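Local coordinates for flagellar protein FlgA (Thermotoga maritima, PDB 3FRN) that probably acts in the periplasm as a chaperone for assembly of the P-ring of the flagellar basal body, at residues Leu20-Leu34 against Val45-Phe59. Numbering follows the deposited sequence.
Sequences LDDITIEKVESEKNL and VTRDLLRTKFPEYDF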
ATOM      1  N   LEU A  20      -5.584  27.270 -15.024  1.00 40.01           N
ATOM      2  CA  LEU A  20      -5.316  27.747 -13.667  1.00 40.18           C
ATOM      3  C   LEU A  20      -6.525  28.401 -12.981  1.00 40.80           C
ATOM      4  O   LEU A  20      -6.783  28.129 -11.809  1.00 43.63           O
ATOM      5  CB  LEU A  20      -4.127  28.713 -13.682  1.00 39.01           C
ATOM      6  CG  LEU A  20      -3.620  29.277 -12.356  1.00 35.61           C
ATOM      7  CD1 LEU A  20      -3.088  28.173 -11.450  1.00 35.18           C
ATOM      8  CD2 LEU A  20      -2.552  30.312 -12.630  1.00 28.03           C
ATOM      9  N   ASP A  21      -7.265  29.236 -13.714  1.00 38.26           N
ATOM     10  CA  ASP A  21      -8.469  29.903 -13.196  1.00 37.96           C
ATOM     11  C   ASP A  21      -9.489  28.938 -12.593  1.00 38.73           C
ATOM     12  O   ASP A  21     -10.212  29.299 -11.658  1.00 38.26           O
ATOM     13  CB  ASP A  21      -9.149  30.724 -14.295  1.00 36.24           C
ATOM     14  CG  ASP A  21     -10.291  31.586 -13.763  1.00 45.82           C
ATOM     15  OD1 ASP A  21     -11.418  31.465 -14.291  1.00 54.61           O
ATOM     16  OD2 ASP A  21     -10.071  32.374 -12.814  1.00 38.25           O
ATOM     17  N   ASP A  22      -9.540  27.722 -13.138  1.00 37.88           N
ATOM     18  CA  ASP A  22     -10.460  26.679 -12.677  1.00 41.00           C
ATOM     19  C   ASP A  22     -10.137  26.178 -11.269  1.00 40.90           C
ATOM     20  O   ASP A  22     -11.044  25.804 -10.524  1.00 46.55           O
ATOM     21  CB  ASP A  22     -10.473  25.493 -13.653  1.00 41.19           C
ATOM     22  CG  ASP A  22     -10.930  25.882 -15.048  1.00 44.98           C
ATOM     23  OD1 ASP A  22     -11.826  26.746 -15.160  1.00 39.17           O
ATOM     24  OD2 ASP A  22     -10.404  25.319 -16.033  1.00 44.29           O
ATOM     25  N   ILE A  23      -8.855  26.183 -10.905  1.00 36.89           N
ATOM     26  CA  ILE A  23      -8.435  25.684  -9.591  1.00 35.21           C
ATOM     27  C   ILE A  23      -7.987  26.760  -8.601  1.00 36.10           C
ATOM     28  O   ILE A  23      -7.337  26.447  -7.604  1.00 33.39           O
ATOM     29  CB  ILE A  23      -7.323  24.619  -9.702  1.00 34.80           C
ATOM     30  CG1 ILE A  23      -6.061  25.220 -10.319  1.00 36.18           C
ATOM     31  CG2 ILE A  23      -7.807  23.419 -10.497  1.00 25.12           C
ATOM     32  CD1 ILE A  23      -5.016  24.201 -10.649  1.00 36.64           C
ATOM     33  N   THR A  24      -8.320  28.018  -8.874  1.00 35.07           N
ATOM     34  CA  THR A  24      -8.027  29.102  -7.938  1.00 37.27           C
ATOM     35  C   THR A  24      -9.309  29.785  -7.471  1.00 37.49           C
ATOM     36  O   THR A  24     -10.308  29.804  -8.189  1.00 38.97           O
ATOM     37  CB  THR A  24      -7.055  30.164  -8.525  1.00 39.57           C
ATOM     38  OG1 THR A  24      -7.536  30.625  -9.795  1.00 38.22           O
ATOM     39  CG2 THR A  24      -5.658  29.580  -8.692  1.00 38.66           C
ATOM     40  N   ILE A  25      -9.271  30.337  -6.264  1.00 36.16           N
ATOM     41  CA  ILE A  25     -10.415  31.045  -5.699  1.00 38.68           C
ATOM     42  C   ILE A  25     -10.607  32.418  -6.362  1.00 40.32           C
ATOM     43  O   ILE A  25     -11.735  32.814  -6.657  1.00 42.48           O
ATOM     44  CB  ILE A  25     -10.307  31.153  -4.150  1.00 39.11           C
ATOM     45  CG1 ILE A  25     -10.337  29.751  -3.529  1.00 36.72           C
ATOM     46  CG2 ILE A  25     -11.429  32.014  -3.571  1.00 36.52           C
ATOM     47  CD1 ILE A  25     -10.318  29.734  -2.015  1.00 40.82           C
ATOM     48  N   GLU A  26      -9.508  33.125  -6.615  1.00 41.12           N
ATOM     49  CA  GLU A  26      -9.566  34.416  -7.308  1.00 45.15           C
ATOM     50  C   GLU A  26      -9.562  34.260  -8.831  1.00 46.92           C
ATOM     51  O   GLU A  26      -9.078  33.258  -9.361  1.00 50.26           O
ATOM     52  CB  GLU A  26      -8.429  35.346  -6.860  1.00 44.02           C
ATOM     53  CG  GLU A  26      -7.052  34.696  -6.811  1.00 50.08           C
ATOM     54  CD  GLU A  26      -6.646  34.290  -5.406  1.00 54.26           C
ATOM     55  OE1 GLU A  26      -6.775  33.096  -5.064  1.00 47.84           O
ATOM     56  OE2 GLU A  26      -6.206  35.172  -4.637  1.00 57.04           O
ATOM     57  N   LYS A  27     -10.109  35.258  -9.523  1.00 50.68           N
ATOM     58  CA  LYS A  27     -10.166  35.265 -10.986  1.00 52.04           C
ATOM     59  C   LYS A  27      -8.808  35.579 -11.602  1.00 52.93           C
ATOM     60  O   LYS A  27      -8.233  36.641 -11.361  1.00 51.16           O
ATOM     61  CB  LYS A  27     -11.206  36.276 -11.494  1.00 51.03           C
ATOM     62  CG  LYS A  27     -12.670  35.871 -11.320  1.00 51.26           C
ATOM     63  CD  LYS A  27     -13.156  34.926 -12.419  1.00 57.12           C
ATOM     64  CE  LYS A  27     -13.197  33.476 -11.948  1.00 55.04           C
ATOM     65  NZ  LYS A  27     -13.897  32.595 -12.922  1.00 57.46           N
ATOM     66  N   VAL A  28      -8.297  34.639 -12.390  1.00 55.23           N
ATOM     67  CA  VAL A  28      -7.061  34.840 -13.137  1.00 57.21           C
ATOM     68  C   VAL A  28      -7.350  34.612 -14.618  1.00 56.33           C
ATOM     69  O   VAL A  28      -8.123  33.722 -14.976  1.00 54.86           O
ATOM     70  CB  VAL A  28      -5.939  33.864 -12.692  1.00 59.03           C
ATOM     71  CG1 VAL A  28      -4.564  34.406 -13.098  1.00 59.93           C
ATOM     72  CG2 VAL A  28      -5.995  33.593 -11.183  1.00 61.84           C
ATOM     73  N   GLU A  29      -6.750  35.428 -15.477  1.00 56.86           N
ATOM     74  CA  GLU A  29      -6.821  35.176 -16.909  1.00 57.53           C
ATOM     75  C   GLU A  29      -5.572  34.418 -17.353  1.00 56.37           C
ATOM     76  O   GLU A  29      -4.447  34.869 -17.134  1.00 58.90           O
ATOM     77  CB  GLU A  29      -7.035  36.470 -17.720  1.00 58.18           C
ATOM     78  CG  GLU A  29      -6.125  37.657 -17.374  1.00 64.47           C
ATOM     79  CD  GLU A  29      -6.726  38.595 -16.333  1.00 72.65           C
ATOM     80  OE1 GLU A  29      -7.166  39.707 -16.707  1.00 69.89           O
ATOM     81  OE2 GLU A  29      -6.758  38.223 -15.141  1.00 76.73           O
ATOM     82  N   SER A  30      -5.780  33.244 -17.941  1.00 54.32           N
ATOM     83  CA  SER A  30      -4.682  32.435 -18.463  1.00 54.32           C
ATOM     84  C   SER A  30      -5.174  31.483 -19.538  1.00 54.43           C
ATOM     85  O   SER A  30      -6.267  30.919 -19.439  1.00 50.44           O
ATOM     86  CB  SER A  30      -3.983  31.641 -17.360  1.00 53.26           C
ATOM     87  OG  SER A  30      -2.849  30.975 -17.887  1.00 47.58           O
ATOM     88  N   GLU A  31      -4.341  31.302 -20.558  1.00 56.55           N
ATOM     89  CA  GLU A  31      -4.727  30.562 -21.746  1.00 58.04           C
ATOM     90  C   GLU A  31      -3.867  29.314 -21.938  1.00 57.21           C
ATOM     91  O   GLU A  31      -4.023  28.595 -22.926  1.00 58.86           O
ATOM     92  CB  GLU A  31      -4.638  31.475 -22.976  1.00 58.36           C
ATOM     93  CG  GLU A  31      -5.632  31.145 -24.084  1.00 61.89           C
ATOM     94  CD  GLU A  31      -7.077  31.301 -23.645  1.00 63.40           C
ATOM     95  OE1 GLU A  31      -7.787  30.271 -23.569  1.00 56.98           O
ATOM     96  OE2 GLU A  31      -7.498  32.448 -23.370  1.00 63.12           O
ATOM     97  N   LYS A  32      -2.968  29.050 -20.992  1.00 55.86           N
ATOM     98  CA  LYS A  32      -2.093  27.888 -21.118  1.00 53.89           C
ATOM     99  C   LYS A  32      -2.733  26.612 -20.572  1.00 53.83           C
ATOM    100  O   LYS A  32      -3.395  26.622 -19.528  1.00 51.02           O
ATOM    101  CB  LYS A  32      -0.704  28.144 -20.520  1.00 51.60           C
ATOM    102  CG  LYS A  32      -0.444  27.558 -19.150  1.00 48.93           C
ATOM    103  CD  LYS A  32       0.975  27.010 -19.063  1.00 48.32           C
ATOM    104  CE  LYS A  32       2.016  28.089 -19.335  1.00 50.33           C
ATOM    105  NZ  LYS A  32       3.375  27.517 -19.527  1.00 55.47           N
ATOM    106  N   ASN A  33      -2.535  25.526 -21.315  1.00 55.84           N
ATOM    107  CA  ASN A  33      -3.073  24.208 -20.983  1.00 56.50           C
ATOM    108  C   ASN A  33      -2.333  23.604 -19.795  1.00 53.15           C
ATOM    109  O   ASN A  33      -1.119  23.408 -19.839  1.00 53.48           O
ATOM    110  CB  ASN A  33      -3.012  23.299 -22.225  1.00 58.63           C
ATOM    111  CG  ASN A  33      -3.182  21.808 -21.901  1.00 72.88           C
ATOM    112  OD1 ASN A  33      -2.437  20.972 -22.414  1.00 81.24           O
ATOM    113  ND2 ASN A  33      -4.166  21.472 -21.070  1.00 86.99           N
ATOM    114  N   LEU A  34      -3.077  23.335 -18.728  1.00 50.74           N
ATOM    115  CA  LEU A  34      -2.505  22.760 -17.522  1.00 52.86           C
ATOM    116  C   LEU A  34      -2.625  21.239 -17.555  1.00 52.49           C
ATOM    117  O   LEU A  34      -1.639  20.528 -17.367  1.00 53.55           O
ATOM    118  CB  LEU A  34      -3.199  23.334 -16.282  1.00 56.39           C
ATOM    119  CG  LEU A  34      -2.647  23.085 -14.875  1.00 57.68           C
ATOM    120  CD1 LEU A  34      -1.262  23.675 -14.715  1.00 65.38           C
ATOM    121  CD2 LEU A  34      -3.585  23.693 -13.859  1.00 51.69           C
ATOM    122  N   VAL A  45      -3.874  18.010  -9.004  1.00 47.36           N
ATOM    123  CA  VAL A  45      -2.956  19.078  -9.374  1.00 41.97           C
ATOM    124  C   VAL A  45      -1.988  19.306  -8.224  1.00 43.80           C
ATOM    125  O   VAL A  45      -2.392  19.719  -7.135  1.00 44.42           O
ATOM    126  CB  VAL A  45      -3.669  20.401  -9.692  1.00 40.94           C
ATOM    127  CG1 VAL A  45      -2.643  21.487 -10.012  1.00 30.22           C
ATOM    128  CG2 VAL A  45      -4.620  20.236 -10.848  1.00 33.24           C
ATOM    129  N   THR A  46      -0.712  19.038  -8.477  1.00 39.14           N
ATOM    130  CA  THR A  46       0.317  19.136  -7.450  1.00 40.22           C
ATOM    131  C   THR A  46       1.074  20.459  -7.505  1.00 39.33           C
ATOM    132  O   THR A  46       0.999  21.186  -8.499  1.00 42.42           O
ATOM    133  CB  THR A  46       1.335  18.004  -7.605  1.00 41.54           C
ATOM    134  OG1 THR A  46       1.895  18.054  -8.923  1.00 46.45           O
ATOM    135  CG2 THR A  46       0.667  16.658  -7.395  1.00 44.53           C
ATOM    136  N   ARG A  47       1.815  20.750  -6.434  1.00 37.29           N
ATOM    137  CA  ARG A  47       2.660  21.936  -6.346  1.00 39.24           C
ATOM    138  C   ARG A  47       3.828  21.848  -7.311  1.00 40.17           C
ATOM    139  O   ARG A  47       4.303  22.870  -7.813  1.00 40.54           O
ATOM    140  CB  ARG A  47       3.206  22.109  -4.927  1.00 36.80           C
ATOM    141  CG  ARG A  47       2.150  22.269  -3.864  1.00 32.31           C
ATOM    142  CD  ARG A  47       1.246  23.432  -4.188  1.00 33.59           C
ATOM    143  NE  ARG A  47       0.204  23.592  -3.186  1.00 30.24           N
ATOM    144  CZ  ARG A  47       0.223  24.497  -2.219  1.00 27.35           C
ATOM    145  NH1 ARG A  47      -0.782  24.559  -1.358  1.00 33.25           N
ATOM    146  NH2 ARG A  47       1.243  25.337  -2.109  1.00 19.09           N
ATOM    147  N   ASP A  48       4.296  20.624  -7.545  1.00 38.53           N
ATOM    148  CA  ASP A  48       5.383  20.368  -8.489  1.00 41.13           C
ATOM    149  C   ASP A  48       4.941  20.644  -9.930  1.00 41.42           C
ATOM    150  O   ASP A  48       5.741  21.078 -10.754  1.00 38.03           O
ATOM    151  CB  ASP A  48       5.892  18.934  -8.347  1.00 38.96           C
ATOM    152  CG  ASP A  48       7.339  18.769  -8.800  1.00 50.18           C
ATOM    153  OD1 ASP A  48       7.685  17.647  -9.232  1.00 55.37           O
ATOM    154  OD2 ASP A  48       8.131  19.744  -8.716  1.00 50.93           O
ATOM    155  N   LEU A  49       3.667  20.389 -10.224  1.00 36.95           N
ATOM    156  CA  LEU A  49       3.091  20.766 -11.513  1.00 40.95           C
ATOM    157  C   LEU A  49       3.020  22.286 -11.629  1.00 42.21           C
ATOM    158  O   LEU A  49       3.394  22.863 -12.658  1.00 47.40           O
ATOM    159  CB  LEU A  49       1.696  20.159 -11.694  1.00 39.41           C
ATOM    160  CG  LEU A  49       1.120  20.276 -13.110  1.00 41.58           C
ATOM    161  CD1 LEU A  49       1.975  19.494 -14.103  1.00 50.76           C
ATOM    162  CD2 LEU A  49      -0.316  19.816 -13.167  1.00 44.58           C
ATOM    163  N   LEU A  50       2.572  22.932 -10.556  1.00 39.27           N
ATOM    164  CA  LEU A  50       2.408  24.378 -10.559  1.00 35.08           C
ATOM    165  C   LEU A  50       3.739  25.113 -10.596  1.00 36.00           C
ATOM    166  O   LEU A  50       3.831  26.178 -11.200  1.00 40.72           O
ATOM    167  CB  LEU A  50       1.541  24.839  -9.382  1.00 32.99           C
ATOM    168  CG  LEU A  50       0.059  24.424  -9.458  1.00 37.39           C
ATOM    169  CD1 LEU A  50      -0.650  24.594  -8.109  1.00 27.50           C
ATOM    170  CD2 LEU A  50      -0.683  25.186 -10.562  1.00 18.66           C
ATOM    171  N   ARG A  51       4.768  24.539  -9.973  1.00 34.40           N
ATOM    172  CA  ARG A  51       6.119  25.126  -9.996  1.00 32.86           C
ATOM    173  C   ARG A  51       6.696  25.057 -11.413  1.00 36.30           C
ATOM    174  O   ARG A  51       7.455  25.931 -11.825  1.00 41.52           O
ATOM    175  CB  ARG A  51       7.046  24.416  -8.990  1.00 27.28           C
ATOM    176  CG  ARG A  51       8.477  24.987  -8.906  1.00 33.24           C
ATOM    177  CD  ARG A  51       9.411  24.057  -8.103  1.00 37.81           C
ATOM    178  NE  ARG A  51      10.835  24.489  -8.145  1.00 33.94           N
ATOM    179  CZ  ARG A  51      11.865  23.756  -7.684  1.00 39.27           C
ATOM    180  NH1 ARG A  51      11.638  22.549  -7.144  1.00 43.88           N
ATOM    181  NH2 ARG A  51      13.128  24.221  -7.764  1.00 17.18           N
ATOM    182  N   THR A  52       6.313  24.022 -12.160  1.00 44.04           N
ATOM    183  CA  THR A  52       6.755  23.840 -13.543  1.00 47.45           C
ATOM    184  C   THR A  52       6.028  24.774 -14.510  1.00 46.03           C
ATOM    185  O   THR A  52       6.665  25.451 -15.326  1.00 49.11           O
ATOM    186  CB  THR A  52       6.541  22.390 -14.018  1.00 50.43           C
ATOM    187  OG1 THR A  52       6.950  21.482 -12.991  1.00 59.18           O
ATOM    188  CG2 THR A  52       7.350  22.114 -15.283  1.00 57.32           C
ATOM    189  N   LYS A  53       4.700  24.799 -14.420  1.00 42.70           N
ATOM    190  CA  LYS A  53       3.869  25.592 -15.321  1.00 41.29           C
ATOM    191  C   LYS A  53       3.954  27.079 -15.010  1.00 41.43           C
ATOM    192  O   LYS A  53       4.219  27.893 -15.898  1.00 42.81           O
ATOM    193  CB  LYS A  53       2.410  25.127 -15.258  1.00 41.86           C
ATOM    194  CG  LYS A  53       2.187  23.683 -15.676  1.00 46.42           C
ATOM    195  CD  LYS A  53       2.204  23.494 -17.181  1.00 49.07           C
ATOM    196  CE  LYS A  53       1.538  22.170 -17.558  1.00 44.71           C
ATOM    197  NZ  LYS A  53       1.694  21.893 -19.009  1.00 54.67           N
ATOM    198  N   PHE A  54       3.745  27.431 -13.743  1.00 41.55           N
ATOM    199  CA  PHE A  54       3.831  28.830 -13.315  1.00 39.22           C
ATOM    200  C   PHE A  54       4.852  29.017 -12.191  1.00 38.84           C
ATOM    201  O   PHE A  54       4.474  29.111 -11.023  1.00 41.20           O
ATOM    202  CB  PHE A  54       2.457  29.340 -12.861  1.00 38.37           C
ATOM    203  CG  PHE A  54       1.311  28.797 -13.666  1.00 40.60           C
ATOM    204  CD1 PHE A  54       0.983  29.357 -14.894  1.00 39.97           C
ATOM    205  CD2 PHE A  54       0.559  27.723 -13.195  1.00 41.05           C
ATOM    206  CE1 PHE A  54      -0.072  28.859 -15.642  1.00 28.80           C
ATOM    207  CE2 PHE A  54      -0.498  27.213 -13.935  1.00 30.55           C
ATOM    208  CZ  PHE A  54      -0.818  27.781 -15.160  1.00 34.98           C
ATOM    209  N   PRO A  55       6.152  29.074 -12.537  1.00 38.11           N
ATOM    210  CA  PRO A  55       7.198  29.254 -11.529  1.00 36.58           C
ATOM    211  C   PRO A  55       7.260  30.676 -10.977  1.00 39.20           C
ATOM    212  O   PRO A  55       7.952  30.925  -9.989  1.00 35.49           O
ATOM    213  CB  PRO A  55       8.478  28.950 -12.309  1.00 38.90           C
ATOM    214  CG  PRO A  55       8.154  29.322 -13.708  1.00 34.21           C
ATOM    215  CD  PRO A  55       6.715  28.958 -13.895  1.00 39.36           C
ATOM    216  N   GLU A  56       6.543  31.591 -11.622  1.00 40.51           N
ATOM    217  CA  GLU A  56       6.554  33.005 -11.261  1.00 40.93           C
ATOM    218  C   GLU A  56       5.550  33.342 -10.160  1.00 40.77           C
ATOM    219  O   GLU A  56       5.655  34.389  -9.524  1.00 42.60           O
ATOM    220  CB  GLU A  56       6.322  33.885 -12.500  1.00 41.03           C
ATOM    221  CG  GLU A  56       5.118  33.492 -13.372  1.00 41.77           C
ATOM    222  CD  GLU A  56       5.425  32.385 -14.378  1.00 41.12           C
ATOM    223  OE1 GLU A  56       6.612  32.180 -14.710  1.00 48.16           O
ATOM    224  OE2 GLU A  56       4.477  31.722 -14.841  1.00 26.07           O
ATOM    225  N   TYR A  57       4.588  32.450  -9.936  1.00 40.70           N
ATOM    226  CA  TYR A  57       3.576  32.639  -8.896  1.00 41.46           C
ATOM    227  C   TYR A  57       3.788  31.719  -7.699  1.00 38.42           C
ATOM    228  O   TYR A  57       4.343  30.629  -7.835  1.00 38.22           O
ATOM    229  CB  TYR A  57       2.173  32.423  -9.472  1.00 42.68           C
ATOM    230  CG  TYR A  57       1.869  33.348 -10.620  1.00 45.02           C
ATOM    231  CD1 TYR A  57       1.658  34.704 -10.401  1.00 37.54           C
ATOM    232  CD2 TYR A  57       1.808  32.871 -11.925  1.00 42.75           C
ATOM    233  CE1 TYR A  57       1.391  35.563 -11.448  1.00 44.26           C
ATOM    234  CE2 TYR A  57       1.540  33.723 -12.983  1.00 45.37           C
ATOM    235  CZ  TYR A  57       1.335  35.068 -12.736  1.00 44.53           C
ATOM    236  OH  TYR A  57       1.069  35.924 -13.778  1.00 50.61           O
ATOM    237  N   ASP A  58       3.357  32.180  -6.527  1.00 36.74           N
ATOM    238  CA  ASP A  58       3.310  31.346  -5.331  1.00 35.30           C
ATOM    239  C   ASP A  58       1.890  30.840  -5.124  1.00 34.82           C
ATOM    240  O   ASP A  58       0.926  31.430  -5.619  1.00 31.55           O
ATOM    241  CB  ASP A  58       3.788  32.110  -4.094  1.00 36.51           C
ATOM    242  CG  ASP A  58       5.301  32.080  -3.934  1.00 40.32           C
ATOM    243  OD1 ASP A  58       5.797  32.488  -2.859  1.00 53.73           O
ATOM    244  OD2 ASP A  58       5.997  31.650  -4.879  1.00 43.62           O
ATOM    245  N   PHE A  59       1.768  29.739  -4.395  1.00 35.64           N
ATOM    246  CA  PHE A  59       0.475  29.098  -4.206  1.00 38.21           C
ATOM    247  C   PHE A  59       0.246  28.729  -2.755  1.00 38.75           C
ATOM    248  O   PHE A  59       1.137  28.202  -2.087  1.00 38.38           O
ATOM    249  CB  PHE A  59       0.350  27.862  -5.100  1.00 34.57           C
ATOM    250  CG  PHE A  59       0.264  28.186  -6.567  1.00 40.77           C
ATOM    251  CD1 PHE A  59      -0.956  28.517  -7.151  1.00 34.97           C
ATOM    252  CD2 PHE A  59       1.406  28.171  -7.366  1.00 39.54           C
ATOM    253  CE1 PHE A  59      -1.039  28.822  -8.499  1.00 27.94           C
ATOM    254  CE2 PHE A  59       1.330  28.479  -8.721  1.00 37.07           C
ATOM    255  CZ  PHE A  59       0.104  28.803  -9.288  1.00 34.71           C
TER
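L20 and F54 meet methyl over ring: CD2 of L20 sits 3.9 Å from the centroid of the F54 ring and only 9° off its normal, the geometry of a CH-pi contact. The opposite face of this ring carries CB of its neighbour K53, offset toward the rim, while CD2 of L50 lies in plane at the edge. L34 CD1 and K32 CG approach the ring obliquely, L34 CD1 reaching F54 CE2 at 3.7 Å. The second ring, F59, has L50 CD1 centred over one face and F54 O at its edge; L20 CD1 comes in obliquely, 3.7 Å from F59 CE1. One leucine serves both rings: with CG anti to the backbone N (chi1 -177°), its CD2 covers the F54 face while CD1 reaches F59. Were F54 an alanine, L20 CD2 would probably lose the face it lies on, and a gap would be likely to open among L20, L34 and K32.

Within the FlgA N-terminal domain-like region, this packing sets the long loop between strands 16-18 and 35-37 against helix 47-53 and the type I turn F54-Y57 that follows it. At the end of strand 42-45, just before the helix, I23 CD1 and V45 CG1 meet tip to tip at 3.7 Å, and both side chains also touch L18 and V65. At the C-terminal end of helix 47-53 the K53 side chain crosses L34, with CG 3.6 Å from L34 CD1; bent at chi2 (-78°), it brings NZ to N33 O at 3.3 Å, a weak hydrogen bond. The aliphatic part of K32 slides past F54 in the opposite direction, CG 3.8 Å from F54 CE1, and its NZ ends 5.9 Å from K53 NZ, like charges not in contact.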